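Local coordinates for putative adenosine kinase (Schistosoma mansoni, PDB 3VAS), which probably catalyses the transfer of a phosphate from ATP to the 5'-hydroxyl of adenosine, giving AMP, as a member of the pfkB (ribokinase) family of kinases, at residues V88-W93 and V344-Y349; I236-E241 and A324-D329; I281-K286 and D320-G325. All blocks are in the same frame, centred on the assembly; numbering follows the deposited sequence.

Interaction 1 of 3, residues V88-W93 and V344-Y349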
loop_
_atom_site.group_PDB
_atom_site.type_symbol
_atom_site.label_atom_id
_atom_site.label_comp_id
_atom_site.label_asym_id
_atom_site.label_seq_id
_atom_site.Cartn_x
_atom_site.Cartn_y
_atom_site.Cartn_z
ATOM N N VAL A 88 -7.228 -1.207 -1.342
ATOM C CA VAL A 88 -8.385 -2.092 -1.346
ATOM C C VAL A 88 -9.708 -1.339 -1.484
ATOM O O VAL A 88 -10.600 -1.767 -2.214
ATOM C CB VAL A 88 -8.390 -2.993 -0.100
ATOM C CG1 VAL A 88 -9.727 -3.720 0.046
ATOM C CG2 VAL A 88 -7.238 -3.976 -0.179
ATOM N N LYS A 89 -9.838 -0.206 -0.805
ATOM C CA LYS A 89 -11.087 0.537 -0.900
ATOM C C LYS A 89 -11.239 1.215 -2.262
ATOM O O LYS A 89 -12.354 1.421 -2.734
ATOM C CB LYS A 89 -11.256 1.525 0.260
ATOM C CG LYS A 89 -10.377 2.760 0.220
ATOM C CD LYS A 89 -10.554 3.562 1.514
ATOM C CE LYS A 89 -9.930 4.946 1.410
ATOM N NZ LYS A 89 -10.118 5.734 2.662
ATOM N N MET A 90 -10.125 1.544 -2.910
ATOM C CA MET A 90 -10.220 2.100 -4.257
ATOM C C MET A 90 -10.545 1.010 -5.280
ATOM O O MET A 90 -11.271 1.264 -6.240
ATOM C CB MET A 90 -8.967 2.877 -4.665
ATOM C CG MET A 90 -9.128 3.589 -6.010
ATOM S SD MET A 90 -7.764 4.701 -6.412
ATOM C CE MET A 90 -8.411 5.553 -7.854
ATOM N N ILE A 91 -10.020 -0.197 -5.077
ATOM C CA ILE A 91 -10.421 -1.330 -5.913
ATOM C C ILE A 91 -11.939 -1.480 -5.836
ATOM O O ILE A 91 -12.615 -1.657 -6.848
ATOM C CB ILE A 91 -9.774 -2.648 -5.457
ATOM C CG1 ILE A 91 -8.258 -2.607 -5.653
ATOM C CG2 ILE A 91 -10.367 -3.834 -6.221
ATOM C CD1 ILE A 91 -7.553 -3.863 -5.180
ATOM N N GLN A 92 -12.463 -1.385 -4.618
ATOM C CA GLN A 92 -13.897 -1.460 -4.371
ATOM C C GLN A 92 -14.651 -0.318 -5.061
ATOM O O GLN A 92 -15.701 -0.529 -5.667
ATOM C CB GLN A 92 -14.159 -1.451 -2.858
ATOM C CG GLN A 92 -15.633 -1.350 -2.472
ATOM C CD GLN A 92 -16.426 -2.585 -2.856
ATOM O OE1 GLN A 92 -16.060 -3.707 -2.498
ATOM N NE2 GLN A 92 -17.517 -2.385 -3.594
ATOM N N TRP A 93 -14.103 0.887 -4.965
ATOM C CA TRP A 93 -14.697 2.079 -5.567
ATOM C C TRP A 93 -14.710 1.984 -7.098
ATOM O O TRP A 93 -15.712 2.298 -7.750
ATOM C CB TRP A 93 -13.893 3.292 -5.102
ATOM C CG TRP A 93 -14.367 4.645 -5.544
ATOM C CD1 TRP A 93 -15.376 5.388 -4.993
ATOM C CD2 TRP A 93 -13.798 5.450 -6.584
ATOM N NE1 TRP A 93 -15.483 6.596 -5.647
ATOM C CE2 TRP A 93 -14.523 6.656 -6.625
ATOM C CE3 TRP A 93 -12.751 5.260 -7.491
ATOM C CZ2 TRP A 93 -14.235 7.668 -7.539
ATOM C CZ3 TRP A 93 -12.464 6.267 -8.397
ATOM C CH2 TRP A 93 -13.204 7.454 -8.416
ATOM N N VAL A 344 -2.297 3.941 -14.165
ATOM C CA VAL A 344 -1.877 5.333 -14.324
ATOM C C VAL A 344 -3.061 6.272 -14.128
ATOM O O VAL A 344 -2.943 7.305 -13.475
ATOM C CB VAL A 344 -1.232 5.576 -15.713
ATOM C CG1 VAL A 344 -0.955 7.057 -15.936
ATOM C CG2 VAL A 344 0.053 4.762 -15.851
ATOM N N LYS A 345 -4.207 5.895 -14.683
ATOM C CA LYS A 345 -5.434 6.668 -14.507
ATOM C C LYS A 345 -5.798 6.805 -13.025
ATOM O O LYS A 345 -6.087 7.902 -12.546
ATOM C CB LYS A 345 -6.591 6.035 -15.292
ATOM C CG LYS A 345 -7.937 6.731 -15.101
ATOM C CD LYS A 345 -9.046 6.042 -15.893
ATOM C CE LYS A 345 -10.390 6.721 -15.671
ATOM N NZ LYS A 345 -11.503 6.038 -16.395
ATOM N N ALA A 346 -5.767 5.689 -12.303
ATOM C CA ALA A 346 -6.053 5.698 -10.870
ATOM C C ALA A 346 -5.134 6.658 -10.131
ATOM O O ALA A 346 -5.589 7.475 -9.325
ATOM C CB ALA A 346 -5.926 4.306 -10.297
ATOM N N ALA A 347 -3.840 6.559 -10.421
ATOM C CA ALA A 347 -2.828 7.379 -9.758
ATOM C C ALA A 347 -3.009 8.852 -10.091
ATOM O O ALA A 347 -2.898 9.715 -9.216
ATOM C CB ALA A 347 -1.440 6.915 -10.151
ATOM N N ALA A 348 -3.288 9.132 -11.364
ATOM C CA ALA A 348 -3.519 10.500 -11.831
ATOM C C ALA A 348 -4.726 11.149 -11.148
ATOM O O ALA A 348 -4.710 12.340 -10.838
ATOM C CB ALA A 348 -3.687 10.524 -13.346
ATOM N N TYR A 349 -5.773 10.364 -10.921
ATOM C CA TYR A 349 -6.954 10.851 -10.213
ATOM C C TYR A 349 -6.585 11.286 -8.793
ATOM O O TYR A 349 -6.997 12.348 -8.329
ATOM C CB TYR A 349 -8.029 9.764 -10.179
ATOM C CG TYR A 349 -9.251 10.108 -9.360
ATOM C CD1 TYR A 349 -10.289 10.868 -9.897
ATOM C CD2 TYR A 349 -9.380 9.654 -8.051
ATOM C CE1 TYR A 349 -11.420 11.177 -9.143
ATOM C CE2 TYR A 349 -10.505 9.958 -7.290
ATOM C CZ TYR A 349 -11.519 10.721 -7.839
ATOM O OH TYR A 349 -12.628 11.018 -7.077
#
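W93 and Y349 reach out from opposite directions and meet ring to ring between two helices. The far corner of the indole six-membered ring does the touching: W93 CH2 lies over one face of the phenol ring, 3.7 Å from Y349 CZ. The ring planes are inclined at 33° with centroids 5.1 Å apart, an oblique aromatic pair. Beside it M90 runs straight out from its helix, every torsion close to anti (chi1 -174°), so that its terminal methyl reaches across to the other helix and CE comes to rest 3.7 Å from A346 CB; the same methyl touches the ring of Y349 obliquely, 4.2 Å from CD2. Both aromatic rings are tethered at their polar ends: W93 NE1 donates to G359 O, and Y349 OH bonds to G359 N. Y364 adds an edge-to-face partner to each ring, and R361 makes a cation-pi contact with W93. The axes approach no closer than 12.5 Å and run at 108°, and the distance is spanned mainly by M90, W93 and Y349. Helix 318-330 packs against M90 through A321 and A324, between helices 83-95 and 336-351, while strand 101-107 lies against V88 and I91.

Interaction 2 of 3, residues I236-E241 and A324-D329; sequences IVFGNE and AGFIAD
F238, with its partners F326 and I327, carries most of this strand-to-helix contact. From the strand, the F238 ring points its CZ end at the helix and meets F326 in an offset edge-to-face pair, the edge of F238 turned toward the face of F326. The planes stand at 78° and the centroids 5.9 Å apart, while the closest carbons, F238 CZ and F326 CD2, are separated by 3.9 Å. The offset carries F238 CE1 back toward the root of its partner, 4.1 Å from F326 CB. The torsions bring the rings together: the F326 ring swings anti to its backbone N (chi1 -177°), whereas F238 holds CG beside the N and opposite the carbonyl carbon.

I327 fills in next to this pair. Its CB leaves the helix to one side of the strand, but the end of the extended CG1 branch comes nearer, setting I327 CG1 4.0 Å from F238 CZ and I327 CD1 4.0 Å from F238 CE2. I236, two residues earlier on the same side of the strand, finishes the patch with its CD1 at the edge of the F326 ring, near the ring plane, 4.2 Å from CE2. No hydrogen bond crosses the interface; all four residues are buried, and their packing is wholly apolar.

Strand 236-240 runs parallel to both its neighbours, 209-213 (bonded through I236 and F238) and 279-284 (through V237). The helix lies nearly antiparallel to it, with axes 11.4 Å apart. I281 joins the same core, touching both phenylalanines; helix 336-351 presents S339, L340 and A343 to F326, and helix 83-95 packs I91 against I327.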
loop_
_atom_site.group_PDB
_atom_site.type_symbol
_atom_site.label_atom_id
_atom_site.label_comp_id
_atom_site.label_asym_id
_atom_site.label_seq_id
_atom_site.Cartn_x
_atom_site.Cartn_y
_atom_site.Cartn_z
ATOM N N ILE A 236 2.295 -11.118 -7.867
ATOM C CA ILE A 236 2.546 -9.779 -8.394
ATOM C C ILE A 236 3.233 -8.921 -7.333
ATOM O O ILE A 236 2.798 -8.885 -6.181
ATOM C CB ILE A 236 1.234 -9.082 -8.829
ATOM C CG1 ILE A 236 0.463 -9.947 -9.832
ATOM C CG2 ILE A 236 1.519 -7.706 -9.427
ATOM C CD1 ILE A 236 -0.813 -9.301 -10.338
ATOM N N VAL A 237 4.311 -8.241 -7.721
ATOM C CA VAL A 237 5.030 -7.360 -6.804
ATOM C C VAL A 237 5.091 -5.941 -7.355
ATOM O O VAL A 237 5.509 -5.727 -8.495
ATOM C CB VAL A 237 6.471 -7.860 -6.534
ATOM C CG1 VAL A 237 7.197 -6.917 -5.583
ATOM C CG2 VAL A 237 6.457 -9.276 -5.975
ATOM N N PHE A 238 4.660 -4.980 -6.542
ATOM C CA PHE A 238 4.713 -3.569 -6.894
ATOM C C PHE A 238 5.849 -2.895 -6.135
ATOM O O PHE A 238 6.110 -3.220 -4.973
ATOM C CB PHE A 238 3.407 -2.863 -6.509
ATOM C CG PHE A 238 2.197 -3.334 -7.268
ATOM C CD1 PHE A 238 1.814 -2.708 -8.444
ATOM C CD2 PHE A 238 1.423 -4.381 -6.790
ATOM C CE1 PHE A 238 0.693 -3.122 -9.135
ATOM C CE2 PHE A 238 0.289 -4.805 -7.480
ATOM C CZ PHE A 238 -0.074 -4.174 -8.654
ATOM N N GLY A 239 6.501 -1.934 -6.778
ATOM C CA GLY A 239 7.538 -1.158 -6.123
ATOM C C GLY A 239 7.723 0.172 -6.814
ATOM O O GLY A 239 7.204 0.382 -7.909
ATOM N N ASN A 240 8.446 1.083 -6.174
ATOM C CA ASN A 240 8.876 2.306 -6.851
ATOM C C ASN A 240 10.402 2.357 -6.958
ATOM O O ASN A 240 11.085 1.446 -6.494
ATOM C CB ASN A 240 8.295 3.568 -6.191
ATOM C CG ASN A 240 8.816 3.801 -4.775
ATOM O OD1 ASN A 240 9.874 3.307 -4.392
ATOM N ND2 ASN A 240 8.066 4.570 -3.993
ATOM N N GLU A 241 10.929 3.421 -7.553
ATOM C CA GLU A 241 12.364 3.521 -7.808
ATOM C C GLU A 241 13.233 3.473 -6.540
ATOM O O GLU A 241 14.226 2.749 -6.498
ATOM C CB GLU A 241 12.680 4.769 -8.640
ATOM C CG GLU A 241 14.111 4.811 -9.163
ATOM C CD GLU A 241 14.231 5.583 -10.460
ATOM O OE1 GLU A 241 14.971 5.126 -11.358
ATOM O OE2 GLU A 241 13.583 6.645 -10.585
ATOM N N ALA A 324 -4.249 -0.218 -6.991
ATOM C CA ALA A 324 -5.696 -0.411 -7.106
ATOM C C ALA A 324 -6.152 -0.420 -8.564
ATOM O O ALA A 324 -6.869 -1.328 -8.997
ATOM C CB ALA A 324 -6.441 0.669 -6.335
ATOM N N GLY A 325 -5.733 0.600 -9.308
ATOM C CA GLY A 325 -6.106 0.737 -10.705
ATOM C C GLY A 325 -5.656 -0.455 -11.528
ATOM O O GLY A 325 -6.405 -0.949 -12.372
ATOM N N PHE A 326 -4.441 -0.935 -11.276
ATOM C CA PHE A 326 -3.941 -2.099 -11.999
ATOM C C PHE A 326 -4.750 -3.349 -11.682
ATOM O O PHE A 326 -5.232 -4.026 -12.584
ATOM C CB PHE A 326 -2.461 -2.377 -11.702
ATOM C CG PHE A 326 -1.907 -3.538 -12.491
ATOM C CD1 PHE A 326 -1.387 -3.341 -13.764
ATOM C CD2 PHE A 326 -1.941 -4.827 -11.977
ATOM C CE1 PHE A 326 -0.900 -4.409 -14.507
ATOM C CE2 PHE A 326 -1.454 -5.898 -12.708
ATOM C CZ PHE A 326 -0.930 -5.688 -13.979
ATOM N N ILE A 327 -4.872 -3.657 -10.395
ATOM C CA ILE A 327 -5.508 -4.894 -9.955
ATOM C C ILE A 327 -6.977 -4.986 -10.360
ATOM O O ILE A 327 -7.420 -6.024 -10.851
ATOM C CB ILE A 327 -5.357 -5.078 -8.435
ATOM C CG1 ILE A 327 -3.876 -5.257 -8.077
ATOM C CG2 ILE A 327 -6.174 -6.271 -7.946
ATOM C CD1 ILE A 327 -3.597 -5.161 -6.594
ATOM N N ALA A 328 -7.718 -3.895 -10.170
ATOM C CA ALA A 328 -9.145 -3.859 -10.486
ATOM C C ALA A 328 -9.409 -4.266 -11.927
ATOM O O ALA A 328 -10.396 -4.944 -12.216
ATOM C CB ALA A 328 -9.728 -2.471 -10.215
ATOM N N ASP A 329 -8.523 -3.849 -12.826
ATOM C CA ASP A 329 -8.666 -4.177 -14.242
ATOM C C ASP A 329 -8.109 -5.560 -14.551
ATOM O O ASP A 329 -8.737 -6.342 -15.262
ATOM C CB ASP A 329 -8.000 -3.117 -15.125
ATOM C CG ASP A 329 -8.995 -2.100 -15.663
ATOM O OD1 ASP A 329 -9.977 -1.790 -14.954
ATOM O OD2 ASP A 329 -8.808 -1.616 -16.800
#

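Interaction 3 of 3, residues I281-K286 and D320-G325; sequences IITRGK and DAFAAG. With ADN (adenosine), chain C.
The helix that carries F322 to T283 and I281 grows out of the DTNGAGD signature of pfkB kinases, whose closing aspartate, D320, lies in the adenosine pocket. F322 reaches from that helix to strand 279-284. T283 meets it head-on: CG2 sits almost exactly over the ring centre, 3.6 Å from the F322 centroid and 9° off the ring normal, a textbook CH-pi contact. The threonine's rotation divides its two branches, CG2 going to the ring while OG1, placed between the backbone N and the carbonyl carbon (chi1 57°), makes a weak hydrogen bond with G239 O. I281, two residues earlier on the same side of the strand, adds its CG2 obliquely, 3.8 Å from F322 CE2. The ring also touches L289 and A343. Two residues before F322, D320 makes no contact with 281-286; its OD2 accepts a hydrogen bond from adenosine O5' at 2.7 Å and is also bonded by N86 ND2. O5' is the atom that adenosine kinases phosphorylate. Adenosine is also hydrogen-bonded to N32, D36, G82, A83 and N86. Packing one turn of this helix on the central sheet while D320, two residues earlier, binds the substrate fits the alpha/beta core of the ribokinase fold.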
loop_
_atom_site.group_PDB
_atom_site.type_symbol
_atom_site.label_atom_id
_atom_site.label_comp_id
_atom_site.label_asym_id
_atom_site.label_seq_id
_atom_site.Cartn_x
_atom_site.Cartn_y
_atom_site.Cartn_z
ATOM N N ILE A 281 6.312 -4.940 -11.171
ATOM C CA ILE A 281 6.055 -3.621 -11.739
ATOM C C ILE A 281 6.722 -2.563 -10.875
ATOM O O ILE A 281 6.402 -2.422 -9.698
ATOM C CB ILE A 281 4.541 -3.322 -11.816
ATOM C CG1 ILE A 281 3.820 -4.406 -12.620
ATOM C CG2 ILE A 281 4.287 -1.928 -12.393
ATOM C CD1 ILE A 281 2.307 -4.251 -12.665
ATOM N N ILE A 282 7.652 -1.823 -11.462
ATOM C CA ILE A 282 8.372 -0.792 -10.731
ATOM C C ILE A 282 8.054 0.577 -11.310
ATOM O O ILE A 282 8.436 0.883 -12.441
ATOM C CB ILE A 282 9.901 -1.022 -10.795
ATOM C CG1 ILE A 282 10.255 -2.419 -10.276
ATOM C CG2 ILE A 282 10.649 0.060 -10.015
ATOM C CD1 ILE A 282 9.797 -2.677 -8.857
ATOM N N THR A 283 7.353 1.403 -10.541
ATOM C CA THR A 283 7.031 2.748 -11.004
ATOM C C THR A 283 8.223 3.689 -10.793
ATOM O O THR A 283 9.065 3.448 -9.928
ATOM C CB THR A 283 5.762 3.303 -10.323
ATOM O OG1 THR A 283 5.928 3.292 -8.898
ATOM C CG2 THR A 283 4.546 2.456 -10.695
ATOM N N ARG A 284 8.298 4.747 -11.597
ATOM C CA ARG A 284 9.456 5.645 -11.581
ATOM C C ARG A 284 9.049 7.118 -11.713
ATOM O O ARG A 284 9.686 7.891 -12.434
ATOM C CB ARG A 284 10.435 5.269 -12.706
ATOM C CG ARG A 284 11.091 3.901 -12.543
ATOM C CD ARG A 284 12.051 3.569 -13.685
ATOM N NE ARG A 284 13.073 4.592 -13.881
ATOM C CZ ARG A 284 13.223 5.308 -14.995
ATOM N NH1 ARG A 284 12.413 5.117 -16.034
ATOM N NH2 ARG A 284 14.191 6.215 -15.075
ATOM N N GLY A 285 7.986 7.504 -11.015
ATOM C CA GLY A 285 7.513 8.878 -11.065
ATOM C C GLY A 285 7.004 9.277 -12.438
ATOM O O GLY A 285 6.161 8.592 -13.020
ATOM N N LYS A 286 7.524 10.385 -12.959
ATOM C CA LYS A 286 7.127 10.880 -14.275
ATOM C C LYS A 286 7.777 10.056 -15.386
ATOM O O LYS A 286 7.312 10.043 -16.524
ATOM C CB LYS A 286 7.510 12.355 -14.424
ATOM C CG LYS A 286 9.015 12.610 -14.402
ATOM C CD LYS A 286 9.348 14.077 -14.642
ATOM C CE LYS A 286 10.850 14.285 -14.809
ATOM N NZ LYS A 286 11.184 15.671 -15.253
ATOM N N ASP A 320 -0.430 3.766 -4.041
ATOM C CA ASP A 320 -1.539 2.952 -3.559
ATOM C C ASP A 320 -2.640 2.902 -4.609
ATOM O O ASP A 320 -3.245 1.852 -4.840
ATOM C CB ASP A 320 -2.112 3.516 -2.256
ATOM C CG ASP A 320 -1.075 3.627 -1.149
ATOM O OD1 ASP A 320 -0.092 2.850 -1.150
ATOM O OD2 ASP A 320 -1.249 4.498 -0.268
ATOM N N ALA A 321 -2.904 4.049 -5.228
ATOM C CA ALA A 321 -3.918 4.151 -6.272
ATOM C C ALA A 321 -3.489 3.359 -7.498
ATOM O O ALA A 321 -4.294 2.656 -8.111
ATOM C CB ALA A 321 -4.140 5.604 -6.648
ATOM N N PHE A 322 -2.212 3.486 -7.849
ATOM C CA PHE A 322 -1.656 2.768 -8.984
ATOM C C PHE A 322 -1.942 1.278 -8.855
ATOM O O PHE A 322 -2.411 0.649 -9.797
ATOM C CB PHE A 322 -0.148 3.009 -9.099
ATOM C CG PHE A 322 0.482 2.331 -10.285
ATOM C CD1 PHE A 322 0.614 3.002 -11.496
ATOM C CD2 PHE A 322 0.933 1.020 -10.195
ATOM C CE1 PHE A 322 1.191 2.378 -12.598
ATOM C CE2 PHE A 322 1.512 0.391 -11.292
ATOM C CZ PHE A 322 1.638 1.069 -12.494
ATOM N N ALA A 323 -1.656 0.724 -7.681
ATOM C CA ALA A 323 -1.899 -0.690 -7.431
ATOM C C ALA A 323 -3.380 -1.041 -7.577
ATOM O O ALA A 323 -3.723 -2.040 -8.209
ATOM C CB ALA A 323 -1.378 -1.092 -6.041
ATOM N N ALA A 324 -4.249 -0.218 -6.991
ATOM C CA ALA A 324 -5.696 -0.411 -7.106
ATOM C C ALA A 324 -6.152 -0.420 -8.564
ATOM O O ALA A 324 -6.869 -1.328 -8.997
ATOM C CB ALA A 324 -6.441 0.669 -6.335
ATOM N N GLY A 325 -5.733 0.600 -9.308
ATOM C CA GLY A 325 -6.106 0.737 -10.705
ATOM C C GLY A 325 -5.656 -0.455 -11.528
ATOM O O GLY A 325 -6.405 -0.949 -12.372
HETATM O "O5'" ADN C . 1.026 5.818 0.427
HETATM C "C5'" ADN C . 0.624 6.866 1.308
HETATM C "C4'" ADN C . -0.105 6.321 2.512
HETATM O "O4'" ADN C . 0.781 5.491 3.280
HETATM C "C3'" ADN C . -0.659 7.355 3.498
HETATM O "O3'" ADN C . -2.082 7.411 3.383
HETATM C "C2'" ADN C . -0.281 6.797 4.889
HETATM O "O2'" ADN C . -1.351 6.732 5.807
HETATM C "C1'" ADN C . 0.256 5.401 4.570
HETATM N N9 ADN C . 1.290 4.923 5.488
HETATM C C8 ADN C . 2.329 5.601 5.936
HETATM N N7 ADN C . 3.067 4.720 6.856
HETATM C C5 ADN C . 2.379 3.472 6.921
HETATM C C6 ADN C . 2.633 2.301 7.629
HETATM N N6 ADN C . 3.780 2.220 8.493
HETATM N N1 ADN C . 1.772 1.219 7.502
HETATM C C2 ADN C . 0.676 1.292 6.680
HETATM N N3 ADN C . 0.427 2.443 5.979
HETATM C C4 ADN C . 1.307 3.545 6.120
#

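From the N terminus, helix 83-95 comes first and waits longest for its partner: interaction 1 closes a loop of 250 residues when helix 336-351 arrives. Nested inside that loop, strand 236-240 and then strand 279-284 are laid down as neighbours in the sheet, joined by backbone bonds such as those of V237 with I281 and G239 with T283. Both loops end on helix 318-330: interaction 3 closes over 33 residues on its earlier turns and interaction 2 over 82 on its later ones, with A324 and G325 common to the two segments. A346 touches G325 and I91 touches A324. Helix 318-330 thus packs on the sheet strands and on both helices of interaction 1.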